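Aldehyde dehydrogenase (Trypanosoma brucei, PDB 5MYP) probably oxidises aldehydes to carboxylic acids with NAD+ as the electron acceptor, as enzymes of the aldehyde dehydrogenase family do. Local coordinates at residues Glu52-Asp64 against Ala156-Tyr170. Numbering follows the deposited sequence.
Sequences ENTDEFCKAIHRD and APATAELLTKLLPKY
The Tyr170 ring meets Glu52 at its edge, where Glu52 CD lies in the ring plane and the carboxylate is turned steeply from it; Leu166 O also lies at the ring edge, in plane. Tyr170 OH donates to Glu52 OE1 at 2.7 Å, reaching that oxygen from above the carboxylate plane. The same hydroxyl accepts from Asn53 ND2 at 3.0 Å, nearly in the amide plane, and the amide stands almost perpendicular to the ring (84°). Asn53 ND2 also bonds Leu49 O in helix 36-52, and a water donates to both Asn53 OD1 and Tyr170 OH, so the amide is held at both ends. Leu166 CD1 packs against Asn53 CG and also lies 3.8 Å from Phe57 CZ. The Phe57 ring is met obliquely by Leu162 CD2, 3.6 Å from Phe57 CD1; Phe57 also touches Leu131 in a loop. These residues join two helices packed nearly antiparallel (152°, axes 7.7 Å apart): 54-64 of the N-terminal helical region, and 157-170, the helix of the beta-alpha-beta crossover from strand 147-151 to its parallel neighbour 176-178 in the Rossmann-like sheet of the aldehyde dehydrogenase fold. Leu162, with CG anti to its N (chi1 -175°), spreads its methyls over Glu56 and Ala60. Where Ala60 faces Ala158, small side chains let the backbones come close. Beyond them the Asp64 carboxylate binds the first turn of helix 157-170: OD1 takes Ala158 N through its syn lone pair at 3.0 Å, while OD2 accepts both Thr159 N and, at 2.7 Å, Thr159 OG1. The helix N-terminus would probably stabilise the negative charge of Asp64.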
# COMPACT_ATOMS: atom_id res chain seq x y z
N GLU A 52 -31.15 -0.23 14.44
CA GLU A 52 -32.31 -1.06 14.81
C GLU A 52 -31.97 -2.17 15.80
O GLU A 52 -32.85 -2.63 16.52
CB GLU A 52 -32.97 -1.68 13.57
CG GLU A 52 -33.58 -0.66 12.62
CD GLU A 52 -34.14 -1.27 11.35
OE1 GLU A 52 -34.29 -2.51 11.26
OE2 GLU A 52 -34.45 -0.49 10.43
N ASN A 53 -30.70 -2.60 15.83
CA ASN A 53 -30.27 -3.72 16.67
C ASN A 53 -29.21 -3.34 17.71
O ASN A 53 -28.49 -4.22 18.20
CB ASN A 53 -29.78 -4.86 15.77
CG ASN A 53 -30.81 -5.24 14.71
OD1 ASN A 53 -31.78 -5.93 15.00
ND2 ASN A 53 -30.60 -4.78 13.48
N THR A 54 -29.14 -2.06 18.08
CA THR A 54 -28.14 -1.57 19.05
C THR A 54 -28.23 -2.30 20.39
O THR A 54 -27.20 -2.68 20.95
CB THR A 54 -28.24 -0.03 19.24
OG1 THR A 54 -27.73 0.63 18.08
CG2 THR A 54 -27.45 0.45 20.47
N ASP A 55 -29.45 -2.48 20.90
CA ASP A 55 -29.66 -3.14 22.20
C ASP A 55 -29.14 -4.58 22.21
O ASP A 55 -28.41 -4.96 23.13
CB ASP A 55 -31.13 -3.13 22.61
CG ASP A 55 -31.65 -1.73 22.94
OD1 ASP A 55 -30.85 -0.79 23.10
OD2 ASP A 55 -32.88 -1.58 23.06
N GLU A 56 -29.51 -5.35 21.19
CA GLU A 56 -29.09 -6.76 21.09
C GLU A 56 -27.59 -6.92 20.82
O GLU A 56 -26.97 -7.86 21.31
CB GLU A 56 -29.91 -7.48 20.02
CG GLU A 56 -30.01 -8.99 20.25
CD GLU A 56 -30.91 -9.69 19.25
OE1 GLU A 56 -31.53 -9.00 18.41
OE2 GLU A 56 -31.01 -10.93 19.31
N PHE A 57 -27.00 -6.00 20.04
CA PHE A 57 -25.54 -6.00 19.81
C PHE A 57 -24.76 -5.73 21.11
O PHE A 57 -23.77 -6.40 21.38
CB PHE A 57 -25.11 -4.99 18.73
CG PHE A 57 -25.18 -5.53 17.32
CD1 PHE A 57 -24.50 -6.69 16.97
CD2 PHE A 57 -25.89 -4.85 16.34
CE1 PHE A 57 -24.55 -7.19 15.67
CE2 PHE A 57 -25.94 -5.33 15.03
CZ PHE A 57 -25.27 -6.50 14.70
N CYS A 58 -25.22 -4.75 21.89
CA CYS A 58 -24.62 -4.47 23.20
C CYS A 58 -24.69 -5.69 24.14
O CYS A 58 -23.74 -5.97 24.86
CB CYS A 58 -25.26 -3.25 23.86
SG CYS A 58 -24.87 -1.69 23.04
N LYS A 59 -25.82 -6.40 24.10
CA LYS A 59 -26.00 -7.63 24.88
C LYS A 59 -25.08 -8.77 24.41
O LYS A 59 -24.51 -9.48 25.24
CB LYS A 59 -27.46 -8.10 24.84
CG LYS A 59 -28.42 -7.19 25.59
CD LYS A 59 -28.45 -7.51 27.07
CE LYS A 59 -29.36 -8.69 27.37
NZ LYS A 59 -29.51 -8.96 28.83
N ALA A 60 -24.93 -8.93 23.10
CA ALA A 60 -24.04 -9.95 22.53
C ALA A 60 -22.58 -9.64 22.85
O ALA A 60 -21.80 -10.53 23.22
CB ALA A 60 -24.23 -10.06 21.03
N ILE A 61 -22.21 -8.37 22.70
CA ILE A 61 -20.86 -7.90 23.05
C ILE A 61 -20.61 -8.05 24.56
O ILE A 61 -19.52 -8.43 24.97
CB ILE A 61 -20.62 -6.45 22.54
CG1 ILE A 61 -20.52 -6.47 21.00
CG2 ILE A 61 -19.35 -5.84 23.14
CD1 ILE A 61 -20.80 -5.13 20.35
N HIS A 62 -21.64 -7.77 25.37
CA HIS A 62 -21.56 -8.02 26.81
C HIS A 62 -21.33 -9.50 27.13
O HIS A 62 -20.55 -9.83 28.03
CB HIS A 62 -22.82 -7.53 27.52
CG HIS A 62 -22.81 -7.81 28.99
ND1 HIS A 62 -22.22 -6.96 29.90
CD2 HIS A 62 -23.26 -8.87 29.70
CE1 HIS A 62 -22.33 -7.47 31.11
NE2 HIS A 62 -22.95 -8.63 31.02
N ARG A 63 -22.02 -10.39 26.42
CA ARG A 63 -21.83 -11.83 26.62
C ARG A 63 -20.40 -12.26 26.28
O ARG A 63 -19.79 -13.02 27.03
CB ARG A 63 -22.84 -12.62 25.77
CG ARG A 63 -22.94 -14.10 26.12
CD ARG A 63 -24.08 -14.73 25.34
NE ARG A 63 -24.14 -16.18 25.52
CZ ARG A 63 -25.01 -16.99 24.91
NH1 ARG A 63 -24.97 -18.30 25.15
NH2 ARG A 63 -25.90 -16.51 24.05
N ASP A 64 -19.86 -11.75 25.18
CA ASP A 64 -18.49 -12.06 24.75
C ASP A 64 -17.40 -11.43 25.61
O ASP A 64 -16.45 -12.12 26.00
CB ASP A 64 -18.26 -11.62 23.29
CG ASP A 64 -19.05 -12.45 22.28
OD1 ASP A 64 -19.32 -13.64 22.53
OD2 ASP A 64 -19.38 -11.90 21.21
N ALA A 156 -15.26 -14.08 19.58
CA ALA A 156 -16.44 -13.30 19.99
C ALA A 156 -17.69 -13.95 19.37
O ALA A 156 -18.32 -13.36 18.48
CB ALA A 156 -16.30 -11.85 19.57
N PRO A 157 -18.03 -15.17 19.82
CA PRO A 157 -19.04 -15.97 19.14
C PRO A 157 -20.47 -15.43 19.19
O PRO A 157 -21.20 -15.56 18.21
CB PRO A 157 -18.94 -17.33 19.84
CG PRO A 157 -18.44 -17.01 21.20
CD PRO A 157 -17.47 -15.88 20.99
N ALA A 158 -20.87 -14.83 20.32
CA ALA A 158 -22.22 -14.27 20.44
C ALA A 158 -22.44 -13.13 19.43
O ALA A 158 -23.49 -13.06 18.78
CB ALA A 158 -22.48 -13.78 21.86
N THR A 159 -21.43 -12.28 19.29
CA THR A 159 -21.46 -11.19 18.31
C THR A 159 -21.45 -11.73 16.88
O THR A 159 -22.18 -11.24 16.03
CB THR A 159 -20.28 -10.21 18.51
OG1 THR A 159 -20.28 -9.74 19.86
CG2 THR A 159 -20.39 -9.01 17.57
N ALA A 160 -20.62 -12.74 16.62
CA ALA A 160 -20.55 -13.40 15.31
C ALA A 160 -21.88 -14.04 14.93
O ALA A 160 -22.31 -13.92 13.78
CB ALA A 160 -19.45 -14.44 15.30
N GLU A 161 -22.53 -14.70 15.88
CA GLU A 161 -23.84 -15.31 15.65
C GLU A 161 -24.89 -14.25 15.29
O GLU A 161 -25.60 -14.38 14.29
CB GLU A 161 -24.31 -16.09 16.88
CG GLU A 161 -25.60 -16.89 16.67
CD GLU A 161 -26.13 -17.50 17.96
OE1 GLU A 161 -26.06 -16.85 19.02
OE2 GLU A 161 -26.65 -18.63 17.90
N LEU A 162 -24.98 -13.21 16.11
CA LEU A 162 -25.96 -12.14 15.90
C LEU A 162 -25.75 -11.42 14.57
O LEU A 162 -26.71 -11.19 13.83
CB LEU A 162 -25.93 -11.13 17.06
CG LEU A 162 -26.98 -10.02 17.03
CD1 LEU A 162 -28.39 -10.58 17.00
CD2 LEU A 162 -26.80 -9.09 18.23
N LEU A 163 -24.51 -11.05 14.27
CA LEU A 163 -24.18 -10.38 13.01
C LEU A 163 -24.49 -11.27 11.80
O LEU A 163 -25.01 -10.79 10.80
CB LEU A 163 -22.71 -9.97 12.97
CG LEU A 163 -22.22 -9.20 11.74
CD1 LEU A 163 -22.97 -7.88 11.58
CD2 LEU A 163 -20.73 -8.97 11.83
N THR A 164 -24.17 -12.55 11.91
CA THR A 164 -24.45 -13.52 10.84
C THR A 164 -25.96 -13.67 10.62
O THR A 164 -26.40 -13.73 9.48
CB THR A 164 -23.79 -14.89 11.14
OG1 THR A 164 -22.37 -14.71 11.21
CG2 THR A 164 -24.12 -15.92 10.07
N LYS A 165 -26.74 -13.69 11.69
CA LYS A 165 -28.20 -13.72 11.60
C LYS A 165 -28.77 -12.44 10.96
O LYS A 165 -29.61 -12.52 10.06
CB LYS A 165 -28.82 -13.93 12.99
CG LYS A 165 -30.35 -14.03 12.99
CD LYS A 165 -30.95 -14.10 14.39
CE LYS A 165 -32.40 -13.65 14.37
NZ LYS A 165 -33.16 -14.01 15.61
N LEU A 166 -28.30 -11.28 11.41
CA LEU A 166 -28.90 -10.00 11.02
C LEU A 166 -28.47 -9.48 9.66
O LEU A 166 -29.28 -8.93 8.94
CB LEU A 166 -28.61 -8.92 12.07
CG LEU A 166 -29.30 -9.07 13.43
CD1 LEU A 166 -28.76 -8.03 14.39
CD2 LEU A 166 -30.81 -8.94 13.30
N LEU A 167 -27.19 -9.66 9.30
CA LEU A 167 -26.62 -9.00 8.12
C LEU A 167 -27.38 -9.28 6.80
O LEU A 167 -27.67 -8.32 6.06
CB LEU A 167 -25.12 -9.32 7.97
CG LEU A 167 -24.31 -8.55 6.92
CD1 LEU A 167 -24.32 -7.06 7.21
CD2 LEU A 167 -22.89 -9.10 6.88
N PRO A 168 -27.74 -10.55 6.52
CA PRO A 168 -28.53 -10.86 5.31
C PRO A 168 -29.87 -10.12 5.19
O PRO A 168 -30.35 -9.89 4.08
CB PRO A 168 -28.76 -12.37 5.40
CG PRO A 168 -27.67 -12.87 6.26
CD PRO A 168 -27.43 -11.78 7.27
N LYS A 169 -30.47 -9.75 6.32
CA LYS A 169 -31.72 -8.98 6.32
C LYS A 169 -31.53 -7.52 5.88
O LYS A 169 -32.50 -6.87 5.50
CB LYS A 169 -32.41 -9.10 7.69
CG LYS A 169 -32.80 -10.56 7.95
CD LYS A 169 -33.73 -10.74 9.14
CE LYS A 169 -33.02 -10.52 10.46
NZ LYS A 169 -33.90 -10.94 11.59
N TYR A 170 -30.29 -7.01 5.92
CA TYR A 170 -29.98 -5.65 5.50
C TYR A 170 -29.16 -5.53 4.20
O TYR A 170 -29.36 -4.59 3.44
CB TYR A 170 -29.29 -4.89 6.64
CG TYR A 170 -30.17 -4.79 7.86
CD1 TYR A 170 -30.19 -5.81 8.81
CD2 TYR A 170 -31.00 -3.69 8.07
CE1 TYR A 170 -31.00 -5.74 9.93
CE2 TYR A 170 -31.81 -3.60 9.19
CZ TYR A 170 -31.81 -4.63 10.12
OH TYR A 170 -32.60 -4.56 11.25
O HOH W 1 -33.95 -6.64 13.32